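Local coordinates for peptide chain release factor subunit 1 (Aeropyrum pernix, PDB 3AGK), which probably directs the termination of protein synthesis on the ribosome in response to the stop codons UAA, UAG and UGA, at residues F128-D131 with F132-M136; E275-M278 with Y279-V283; E329-V332 with E333-K336; A352-L356 with K357-G361. All blocks are in the same frame, centred on the assembly; numbering follows the deposited sequence.

Contact 1: F128-D131 with F132-M136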
loop_
_atom_site.group_PDB
_atom_site.type_symbol
_atom_site.label_atom_id
_atom_site.label_comp_id
_atom_site.label_asym_id
_atom_site.label_seq_id
_atom_site.Cartn_x
_atom_site.Cartn_y
_atom_site.Cartn_z
ATOM N N PHE A 128 -15.902 -2.948 5.171
ATOM C CA PHE A 128 -15.922 -3.718 3.930
ATOM C C PHE A 128 -14.582 -4.463 3.727
ATOM O O PHE A 128 -13.505 -3.952 4.059
ATOM C CB PHE A 128 -16.221 -2.813 2.715
ATOM C CG PHE A 128 -17.633 -2.232 2.689
ATOM C CD1 PHE A 128 -18.744 -3.022 2.979
ATOM C CD2 PHE A 128 -17.844 -0.902 2.323
ATOM C CE1 PHE A 128 -20.035 -2.489 2.939
ATOM C CE2 PHE A 128 -19.125 -0.362 2.279
ATOM C CZ PHE A 128 -20.223 -1.159 2.584
ATOM N N ILE A 129 -14.651 -5.676 3.193
ATOM C CA ILE A 129 -13.444 -6.422 2.866
ATOM C C ILE A 129 -13.055 -6.130 1.420
ATOM O O ILE A 129 -13.738 -6.543 0.484
ATOM C CB ILE A 129 -13.650 -7.932 3.034
ATOM C CG1 ILE A 129 -14.360 -8.228 4.358
ATOM C CG2 ILE A 129 -12.309 -8.667 2.905
ATOM C CD1 ILE A 129 -13.630 -7.718 5.575
ATOM N N THR A 130 -11.959 -5.412 1.242
ATOM C CA THR A 130 -11.594 -4.920 -0.077
ATOM C C THR A 130 -10.408 -5.707 -0.602
ATOM O O THR A 130 -9.991 -5.540 -1.757
ATOM C CB THR A 130 -11.210 -3.452 -0.001
ATOM O OG1 THR A 130 -9.791 -3.343 0.145
ATOM C CG2 THR A 130 -11.881 -2.795 1.191
ATOM N N ASP A 131 -9.873 -6.554 0.273
ATOM C CA ASP A 131 -8.731 -7.406 -0.010
ATOM C C ASP A 131 -8.429 -7.598 -1.479
ATOM O O ASP A 131 -7.475 -7.040 -2.002
ATOM C CB ASP A 131 -8.945 -8.791 0.619
ATOM C CG ASP A 131 -8.715 -8.799 2.113
ATOM O OD1 ASP A 131 -8.675 -7.702 2.705
ATOM O OD2 ASP A 131 -8.580 -9.902 2.693
ATOM N N PHE A 132 -9.245 -8.423 -2.125
ATOM C CA PHE A 132 -8.970 -8.909 -3.468
ATOM C C PHE A 132 -8.845 -7.759 -4.457
ATOM O O PHE A 132 -8.084 -7.839 -5.421
ATOM C CB PHE A 132 -10.075 -9.866 -3.927
ATOM C CG PHE A 132 -10.581 -10.809 -2.843
ATOM C CD1 PHE A 132 -11.287 -10.328 -1.748
ATOM C CD2 PHE A 132 -10.383 -12.176 -2.946
ATOM C CE1 PHE A 132 -11.765 -11.178 -0.786
ATOM C CE2 PHE A 132 -10.857 -13.034 -1.975
ATOM C CZ PHE A 132 -11.549 -12.534 -0.897
ATOM N N LEU A 133 -9.582 -6.682 -4.201
ATOM C CA LEU A 133 -9.678 -5.560 -5.140
ATOM C C LEU A 133 -8.427 -4.697 -5.128
ATOM O O LEU A 133 -7.981 -4.210 -6.174
ATOM C CB LEU A 133 -10.893 -4.702 -4.804
ATOM C CG LEU A 133 -12.232 -5.436 -4.875
ATOM C CD1 LEU A 133 -13.365 -4.598 -4.274
ATOM C CD2 LEU A 133 -12.538 -5.820 -6.319
ATOM N N GLU A 134 -7.871 -4.500 -3.938
ATOM C CA GLU A 134 -6.665 -3.693 -3.792
ATOM C C GLU A 134 -5.478 -4.309 -4.512
ATOM O O GLU A 134 -4.540 -3.608 -4.877
ATOM C CB GLU A 134 -6.321 -3.482 -2.320
ATOM C CG GLU A 134 -7.388 -2.750 -1.538
ATOM C CD GLU A 134 -6.842 -2.121 -0.272
ATOM O OE1 GLU A 134 -7.163 -2.620 0.833
ATOM O OE2 GLU A 134 -6.088 -1.124 -0.389
ATOM N N ASP A 135 -5.531 -5.619 -4.729
ATOM C CA ASP A 135 -4.414 -6.328 -5.345
ATOM C C ASP A 135 -4.284 -6.111 -6.856
ATOM O O ASP A 135 -3.211 -6.335 -7.426
ATOM C CB ASP A 135 -4.494 -7.817 -5.017
ATOM C CG ASP A 135 -4.003 -8.128 -3.614
ATOM O OD1 ASP A 135 -4.498 -9.104 -3.017
ATOM O OD2 ASP A 135 -3.124 -7.394 -3.112
ATOM N N MET A 136 -5.365 -5.677 -7.501
ATOM C CA MET A 136 -5.330 -5.429 -8.942
ATOM C C MET A 136 -5.424 -3.941 -9.250
ATOM O O MET A 136 -5.274 -3.517 -10.395
ATOM C CB MET A 136 -6.438 -6.199 -9.664
ATOM C CG MET A 136 -6.327 -6.213 -11.198
ATOM S SD MET A 136 -5.088 -7.337 -11.897
ATOM C CE MET A 136 -5.674 -7.482 -13.589
#
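With CG anti to the carbonyl carbon in both Phe132 (chi1 -40°) and Glu134, the ring of the first is laid back against Asp131 and the chain of the second is turned toward Thr130. These residues form the short, weakly bonded helical turn that follows strand 121-125 in eRF1 domain 1. Two backbone donors grip its leading carbonyl: Leu133 N reaches Thr130 O at 2.7 Å, and Glu134 N reaches the same Thr130 O at 3.2 Å. They come from opposite faces of the carbonyl plane, and the bond from Glu134 is the straighter at 156°, against 135° for Leu133. A weak bond from Glu134 N to Asp131 O adds to these.

The Phe132 ring is met obliquely by Asp131, whose CB stands 3.7 Å from Phe132 CD1, and by Ile129 CG2 at the longer distance of 4.5 Å from Phe132 CE1. Beyond the turn, the edge-to-face partner of this ring is Tyr121, and Tyr38 meets it at an intermediate tilt. The carboxylate of Glu134 is committed to a salt bridge through OE2 with Lys25, while its chain crosses that of Thr130. Thr130 OG1 lies 2.8 Å from Glu134 OE1, yet the angle is too poor for a hydrogen bond; the same hydroxyl oxygen, Thr130 OG1, sits 3.0 Å from the methylene carbon Glu134 CG.

Contact 2: E275-M278 with Y279-V283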
loop_
_atom_site.group_PDB
_atom_site.type_symbol
_atom_site.label_atom_id
_atom_site.label_comp_id
_atom_site.label_asym_id
_atom_site.label_seq_id
_atom_site.Cartn_x
_atom_site.Cartn_y
_atom_site.Cartn_z
ATOM N N GLU A 275 12.508 -0.209 -9.176
ATOM C CA GLU A 275 11.263 0.015 -8.447
ATOM C C GLU A 275 11.462 0.984 -7.278
ATOM O O GLU A 275 10.509 1.409 -6.639
ATOM C CB GLU A 275 10.701 -1.321 -7.939
ATOM C CG GLU A 275 10.238 -2.289 -9.025
ATOM C CD GLU A 275 11.385 -3.052 -9.674
ATOM O OE1 GLU A 275 12.557 -2.856 -9.280
ATOM O OE2 GLU A 275 11.110 -3.861 -10.584
ATOM N N ALA A 276 12.713 1.327 -6.998
ATOM C CA ALA A 276 13.017 2.254 -5.918
ATOM C C ALA A 276 13.243 3.698 -6.396
ATOM O O ALA A 276 13.498 4.583 -5.582
ATOM C CB ALA A 276 14.235 1.765 -5.154
ATOM N N GLN A 277 13.151 3.946 -7.702
ATOM C CA GLN A 277 13.452 5.285 -8.228
ATOM C C GLN A 277 12.424 6.338 -7.803
ATOM O O GLN A 277 12.764 7.493 -7.501
ATOM C CB GLN A 277 13.603 5.265 -9.756
ATOM C CG GLN A 277 14.300 6.506 -10.304
ATOM C CD GLN A 277 15.661 6.720 -9.655
ATOM O OE1 GLN A 277 16.497 5.813 -9.620
ATOM N NE2 GLN A 277 15.878 7.910 -9.118
ATOM N N MET A 278 11.159 5.941 -7.770
ATOM C CA MET A 278 10.124 6.880 -7.405
ATOM C C MET A 278 10.346 7.427 -5.987
ATOM O O MET A 278 10.163 8.619 -5.734
ATOM C CB MET A 278 8.759 6.230 -7.543
ATOM C CG MET A 278 7.614 7.175 -7.330
ATOM S SD MET A 278 6.028 6.390 -7.685
ATOM C CE MET A 278 4.976 7.290 -6.557
ATOM N N TYR A 279 10.772 6.551 -5.081
ATOM C CA TYR A 279 11.079 6.934 -3.707
ATOM C C TYR A 279 12.333 7.811 -3.647
ATOM O O TYR A 279 12.345 8.839 -2.968
ATOM C CB TYR A 279 11.254 5.679 -2.819
ATOM C CG TYR A 279 11.513 6.028 -1.371
ATOM C CD1 TYR A 279 12.806 6.175 -0.900
ATOM C CD2 TYR A 279 10.468 6.280 -0.504
ATOM C CE1 TYR A 279 13.057 6.517 0.409
ATOM C CE2 TYR A 279 10.706 6.635 0.814
ATOM C CZ TYR A 279 12.012 6.753 1.265
ATOM O OH TYR A 279 12.277 7.113 2.575
ATOM N N ARG A 280 13.391 7.403 -4.342
ATOM C CA ARG A 280 14.593 8.223 -4.391
ATOM C C ARG A 280 14.272 9.617 -4.971
ATOM O O ARG A 280 14.796 10.629 -4.507
ATOM C CB ARG A 280 15.694 7.556 -5.217
ATOM C CG ARG A 280 16.467 6.417 -4.527
ATOM C CD ARG A 280 17.783 6.148 -5.286
ATOM N NE ARG A 280 17.903 4.768 -5.729
ATOM C CZ ARG A 280 17.173 4.228 -6.698
ATOM N NH1 ARG A 280 16.258 4.957 -7.308
ATOM N NH2 ARG A 280 17.344 2.961 -7.044
ATOM N N ASP A 281 13.403 9.671 -5.974
ATOM C CA ASP A 281 13.033 10.962 -6.559
ATOM C C ASP A 281 12.389 11.875 -5.529
ATOM O O ASP A 281 12.732 13.054 -5.430
ATOM C CB ASP A 281 12.108 10.770 -7.756
ATOM C CG ASP A 281 12.828 10.182 -8.962
ATOM O OD1 ASP A 281 14.089 10.209 -9.007
ATOM O OD2 ASP A 281 12.124 9.683 -9.865
ATOM N N ALA A 282 11.477 11.316 -4.734
ATOM C CA ALA A 282 10.786 12.102 -3.724
ATOM C C ALA A 282 11.781 12.601 -2.679
ATOM O O ALA A 282 11.776 13.774 -2.324
ATOM C CB ALA A 282 9.668 11.288 -3.075
ATOM N N VAL A 283 12.648 11.708 -2.206
ATOM C CA VAL A 283 13.665 12.074 -1.229
ATOM C C VAL A 283 14.651 13.099 -1.799
ATOM O O VAL A 283 14.943 14.119 -1.168
ATOM C CB VAL A 283 14.451 10.830 -0.714
ATOM C CG1 VAL A 283 15.689 11.260 0.043
ATOM C CG2 VAL A 283 13.565 9.946 0.179
HETATM O O HOH W 1 10.117 3.815 -5.474
#
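Side-chain hydrogen bonding joins Gln277 to Asp281, an i to i+4 pair in the first turn of helix 277-294, where the eRF1 domain 2 and domain 3 families adjoin: Gln277 NE2 gives a nearly straight bond (167°) to Asp281 OD1 at 2.9 Å. The acceptor lies in the amide plane of Gln277, but the donor stands well above the plane of the carboxylate. Gln277 gets there with CG anti to its backbone N (chi1 -163°) and a bend at the next torsion, which carry the amide forward along the helix toward Asp281.

Backbone bonds run beneath this pair in the regular helical pattern. Arg280 N meets Ala276 O at 3.1 Å, Asp281 N meets Gln277 O at 2.7 Å, and Ala282 N meets Met278 O at 3.2 Å. One step earlier a water takes over: it donates to Glu275 O at 2.7 Å and accepts from Tyr279 N at 2.8 Å, bridging the 3-10 segment to the helix.

A van der Waals contact adds to this: Ala276 CB lies over one face of the Arg280 guanidinium, offset toward its rim, 3.8 Å from Arg280 NH2. The same NH2 bonds the carbonyls of Ala270 and Val273, which would fix the group's rotation.

Around this turn, Tyr279 packs on Lys264 and Val267 of helix 259-269, Arg280 on its Met268, and Ala276 and Tyr279 both meet Leu158 of strand 152-159.

Contact 3: E329-V332 with E333-K336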
loop_
_atom_site.group_PDB
_atom_site.type_symbol
_atom_site.label_atom_id
_atom_site.label_comp_id
_atom_site.label_asym_id
_atom_site.label_seq_id
_atom_site.Cartn_x
_atom_site.Cartn_y
_atom_site.Cartn_z
ATOM N N GLU A 329 -4.930 17.592 -6.698
ATOM C CA GLU A 329 -5.012 17.307 -8.122
ATOM C C GLU A 329 -5.032 18.584 -8.946
ATOM O O GLU A 329 -4.540 18.610 -10.075
ATOM C CB GLU A 329 -6.222 16.433 -8.441
ATOM C CG GLU A 329 -6.076 15.659 -9.744
ATOM C CD GLU A 329 -4.901 14.686 -9.724
ATOM O OE1 GLU A 329 -4.477 14.271 -8.620
ATOM O OE2 GLU A 329 -4.405 14.334 -10.818
ATOM N N GLU A 330 -5.592 19.644 -8.374
ATOM C CA GLU A 330 -5.618 20.931 -9.054
ATOM C C GLU A 330 -4.209 21.385 -9.368
ATOM O O GLU A 330 -3.904 21.735 -10.506
ATOM C CB GLU A 330 -6.343 21.973 -8.215
ATOM C CG GLU A 330 -7.839 21.747 -8.166
ATOM C CD GLU A 330 -8.546 22.782 -7.330
ATOM O OE1 GLU A 330 -9.611 22.456 -6.762
ATOM O OE2 GLU A 330 -8.032 23.920 -7.235
ATOM N N TRP A 331 -3.344 21.367 -8.361
ATOM C CA TRP A 331 -1.936 21.678 -8.578
ATOM C C TRP A 331 -1.255 20.730 -9.570
ATOM O O TRP A 331 -0.354 21.139 -10.302
ATOM C CB TRP A 331 -1.189 21.720 -7.253
ATOM C CG TRP A 331 -1.649 22.850 -6.413
ATOM C CD1 TRP A 331 -2.494 22.792 -5.349
ATOM C CD2 TRP A 331 -1.313 24.225 -6.590
ATOM N NE1 TRP A 331 -2.699 24.050 -4.838
ATOM C CE2 TRP A 331 -1.984 24.949 -5.582
ATOM C CE3 TRP A 331 -0.501 24.919 -7.497
ATOM C CZ2 TRP A 331 -1.871 26.330 -5.458
ATOM C CZ3 TRP A 331 -0.386 26.284 -7.374
ATOM C CH2 TRP A 331 -1.069 26.980 -6.362
ATOM N N VAL A 332 -1.698 19.476 -9.612
ATOM C CA VAL A 332 -1.181 18.525 -10.595
ATOM C C VAL A 332 -1.523 18.963 -12.017
ATOM O O VAL A 332 -0.657 19.017 -12.889
ATOM C CB VAL A 332 -1.711 17.103 -10.352
ATOM C CG1 VAL A 332 -1.401 16.215 -11.539
ATOM C CG2 VAL A 332 -1.102 16.520 -9.089
ATOM N N GLU A 333 -2.793 19.269 -12.247
ATOM C CA GLU A 333 -3.221 19.773 -13.539
ATOM C C GLU A 333 -2.390 20.996 -13.905
ATOM O O GLU A 333 -1.786 21.051 -14.980
ATOM C CB GLU A 333 -4.710 20.130 -13.504
ATOM C CG GLU A 333 -5.225 20.884 -14.735
ATOM C CD GLU A 333 -5.389 19.999 -15.962
ATOM O OE1 GLU A 333 -4.993 18.813 -15.907
ATOM O OE2 GLU A 333 -5.915 20.493 -16.985
ATOM N N LYS A 334 -2.358 21.972 -13.001
ATOM C CA LYS A 334 -1.606 23.199 -13.224
ATOM C C LYS A 334 -0.140 22.899 -13.551
ATOM O O LYS A 334 0.482 23.612 -14.331
ATOM C CB LYS A 334 -1.727 24.126 -12.008
ATOM C CG LYS A 334 -3.184 24.398 -11.579
ATOM C CD LYS A 334 -3.291 25.258 -10.306
ATOM C CE LYS A 334 -4.702 25.242 -9.705
ATOM N NZ LYS A 334 -4.758 25.913 -8.373
ATOM N N ALA A 335 0.408 21.836 -12.963
ATOM C CA ALA A 335 1.799 21.442 -13.221
ATOM C C ALA A 335 1.970 20.685 -14.542
ATOM O O ALA A 335 3.029 20.757 -15.171
ATOM C CB ALA A 335 2.352 20.628 -12.060
ATOM N N LYS A 336 0.939 19.939 -14.938
ATOM C CA LYS A 336 0.818 19.461 -16.314
ATOM C C LYS A 336 0.578 20.722 -17.102
ATOM O O LYS A 336 -0.311 21.494 -16.765
ATOM C CB LYS A 336 -0.383 18.530 -16.474
ATOM C CG LYS A 336 -0.050 17.042 -16.429
ATOM C CD LYS A 336 0.454 16.612 -15.062
ATOM C CE LYS A 336 0.639 15.106 -14.998
ATOM N NZ LYS A 336 1.200 14.680 -13.689
#
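Val332 O takes the shortest sound polar bond here, 2.8 Å from Lys336 N at 164°, and this closes the last turn of helix 328-335, since Lys336 is the first residue to leave helical backbone angles. Two residues earlier, Lys334 N meets Glu330 O at 2.9 Å in an almost perfectly straight bond.

The side chain of Lys334 carries most of the remaining contact. CG lies anti to the carbonyl carbon (chi1 -53°) and the chain is extended from there, which takes it back along the helix beside Glu330, the two side chains pointing the same way. Its methylenes pack on the way: Lys334 CE is 3.9 Å from Glu330 CB, and Lys334 CD is 4.0 Å from Trp331 CE3. At the end, Lys334 NZ stands 4.0 Å from the centroid of the Trp331 six-membered ring and only 10° off its normal, a cation-pi contact over the centre of the ring. The salt bridge from Lys334 NZ to Glu330 OE2 is long at 4.0 Å, so the ammonium sits over the indole face with the carboxylate beyond hydrogen-bonding distance. A serine in place of Lys334 would probably leave that indole face without its cation and Glu330 without its positive mate.

The indole is positioned by a bond from NE1 to Asp327 OD2 and by packing on Val307, Leu319 and Ile321. Lys336 runs alongside Val332, its NZ 3.7 Å from Val332 CG1. The whole turn belongs to a beta-alpha-beta unit, in which helix 328-335 links the parallel strands 316-322 and 341-345.

Contact 4: A352-L356 with K357-G361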
loop_
_atom_site.group_PDB
_atom_site.type_symbol
_atom_site.label_atom_id
_atom_site.label_comp_id
_atom_site.label_asym_id
_atom_site.label_seq_id
_atom_site.Cartn_x
_atom_site.Cartn_y
_atom_site.Cartn_z
ATOM N N ALA A 352 7.949 15.028 5.831
ATOM C CA ALA A 352 6.600 15.345 5.365
ATOM C C ALA A 352 5.862 16.287 6.306
ATOM O O ALA A 352 5.280 17.280 5.861
ATOM C CB ALA A 352 5.784 14.106 5.118
ATOM N N GLU A 353 5.884 15.986 7.599
ATOM C CA GLU A 353 5.140 16.803 8.550
ATOM C C GLU A 353 5.716 18.222 8.678
ATOM O O GLU A 353 4.979 19.188 8.832
ATOM C CB GLU A 353 5.078 16.126 9.922
ATOM C CG GLU A 353 6.288 16.357 10.795
ATOM C CD GLU A 353 6.015 16.025 12.258
ATOM O OE1 GLU A 353 6.885 15.395 12.899
ATOM O OE2 GLU A 353 4.927 16.390 12.762
ATOM N N TRP A 354 7.036 18.333 8.622
ATOM C CA TRP A 354 7.697 19.617 8.638
ATOM C C TRP A 354 7.296 20.443 7.404
ATOM O O TRP A 354 6.938 21.621 7.517
ATOM C CB TRP A 354 9.210 19.407 8.661
ATOM C CG TRP A 354 9.948 20.628 8.263
ATOM C CD1 TRP A 354 10.234 21.706 9.051
ATOM C CD2 TRP A 354 10.474 20.924 6.969
ATOM N NE1 TRP A 354 10.917 22.653 8.326
ATOM C CE2 TRP A 354 11.078 22.196 7.044
ATOM C CE3 TRP A 354 10.501 20.237 5.754
ATOM C CZ2 TRP A 354 11.704 22.793 5.947
ATOM C CZ3 TRP A 354 11.124 20.815 4.679
ATOM C CH2 TRP A 354 11.711 22.089 4.773
ATOM N N PHE A 355 7.368 19.801 6.236
ATOM C CA PHE A 355 6.973 20.385 4.960
ATOM C C PHE A 355 5.543 20.917 4.987
ATOM O O PHE A 355 5.270 22.032 4.527
ATOM C CB PHE A 355 7.122 19.350 3.839
ATOM C CG PHE A 355 6.731 19.865 2.464
ATOM C CD1 PHE A 355 7.388 20.950 1.897
ATOM C CD2 PHE A 355 5.727 19.242 1.729
ATOM C CE1 PHE A 355 7.031 21.413 0.630
ATOM C CE2 PHE A 355 5.365 19.702 0.469
ATOM C CZ PHE A 355 6.016 20.790 -0.079
ATOM N N LEU A 356 4.633 20.109 5.518
ATOM C CA LEU A 356 3.238 20.491 5.654
ATOM C C LEU A 356 3.065 21.635 6.664
ATOM O O LEU A 356 2.235 22.521 6.476
ATOM C CB LEU A 356 2.407 19.284 6.111
ATOM C CG LEU A 356 0.914 19.563 6.286
ATOM C CD1 LEU A 356 0.326 19.978 4.935
ATOM C CD2 LEU A 356 0.165 18.367 6.874
ATOM N N LYS A 357 3.835 21.606 7.745
ATOM C CA LYS A 357 3.675 22.618 8.790
ATOM C C LYS A 357 4.255 23.948 8.340
ATOM O O LYS A 357 3.652 24.992 8.543
ATOM C CB LYS A 357 4.318 22.190 10.131
ATOM C CG LYS A 357 4.222 23.270 11.218
ATOM C CD LYS A 357 5.088 23.012 12.453
ATOM C CE LYS A 357 4.638 23.945 13.580
ATOM N NZ LYS A 357 5.515 23.949 14.778
ATOM N N THR A 358 5.430 23.917 7.731
ATOM C CA THR A 358 6.098 25.176 7.491
ATOM C C THR A 358 5.785 25.802 6.125
ATOM O O THR A 358 5.942 27.004 5.964
ATOM C CB THR A 358 7.622 25.163 7.871
ATOM O OG1 THR A 358 8.452 25.140 6.712
ATOM C CG2 THR A 358 7.948 24.000 8.783
ATOM N N PHE A 359 5.297 24.997 5.179
ATOM C CA PHE A 359 4.983 25.478 3.834
ATOM C C PHE A 359 3.584 25.090 3.359
ATOM O O PHE A 359 3.271 25.185 2.166
ATOM C CB PHE A 359 6.012 24.957 2.843
ATOM C CG PHE A 359 7.391 25.478 3.086
ATOM C CD1 PHE A 359 8.360 24.671 3.665
ATOM C CD2 PHE A 359 7.721 26.780 2.738
ATOM C CE1 PHE A 359 9.643 25.142 3.884
ATOM C CE2 PHE A 359 8.999 27.267 2.945
ATOM C CZ PHE A 359 9.965 26.446 3.526
ATOM N N GLY A 360 2.754 24.638 4.293
ATOM C CA GLY A 360 1.416 24.206 3.959
ATOM C C GLY A 360 1.425 23.065 2.966
ATOM O O GLY A 360 0.435 22.824 2.286
ATOM N N GLY A 361 2.540 22.345 2.894
ATOM C CA GLY A 361 2.641 21.208 1.996
ATOM C C GLY A 361 2.553 21.577 0.515
ATOM O O GLY A 361 2.027 20.802 -0.291
#
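Phe359 turns its edge to the face of Trp354 in an offset edge-to-face pair, with planes at 82° and the centroids of the Phe359 ring and the Trp354 six-membered ring 5.7 Å apart. The nearest atoms are Phe359 CE1 and Trp354 CZ2, at 3.7 Å. Thr358 OG1 stands 3.6 Å above the plane of the same Trp354 indole, offset toward its rim. Phe355, its CG anti to the backbone N (chi1 180°), lays a ring face over Gly361, Phe355 CE2 being 3.5 Å from Gly361 CA.

Backbone bonds hold these groups in place. Phe355 O accepts from Phe359 N at 3.0 Å and from Gly361 N at 3.2 Å, the two donors on opposite faces of its plane. Gly360 and Gly361 both have positive phi, and a beta carbon on Gly361 would run into Leu356 CD1. Further out, Phe289 and Leu293 of helix 277-294 pack on Trp354, and Phe289 and Tyr302 meet Phe359 edge-to-face. Replacing Trp354 by an alanine would probably open a gap beside Phe289 and leave the Phe359 edge without its aromatic face.

The two glycines follow helix 352-359 and lead the chain into strand 362-366, a helix-to-strand connection in the mixed beta-sheet of eRF1 domain 3.

In the fold
Contact 1, in eRF1 domain 1, stands apart: its centre is 26 Å from that of contact 2, 29 Å from contact 3 and 32 Å from contact 4. The other three sit closer together, with centres about 20 Å apart, and none touches another. Contacts 3 and 4 approach to about 7 Å between nearest atoms and share strand 316-322: Trp331 of contact 3 packs on Leu319 and Ile321, whereas Phe355 of contact 4 packs on Leu320 and His322, an alternation consistent with helices on opposite faces of the sheet. Contact 2, about 9 Å from contact 4 between nearest atoms, opens helix 277-294, whose later turns receive Trp354 and Phe359.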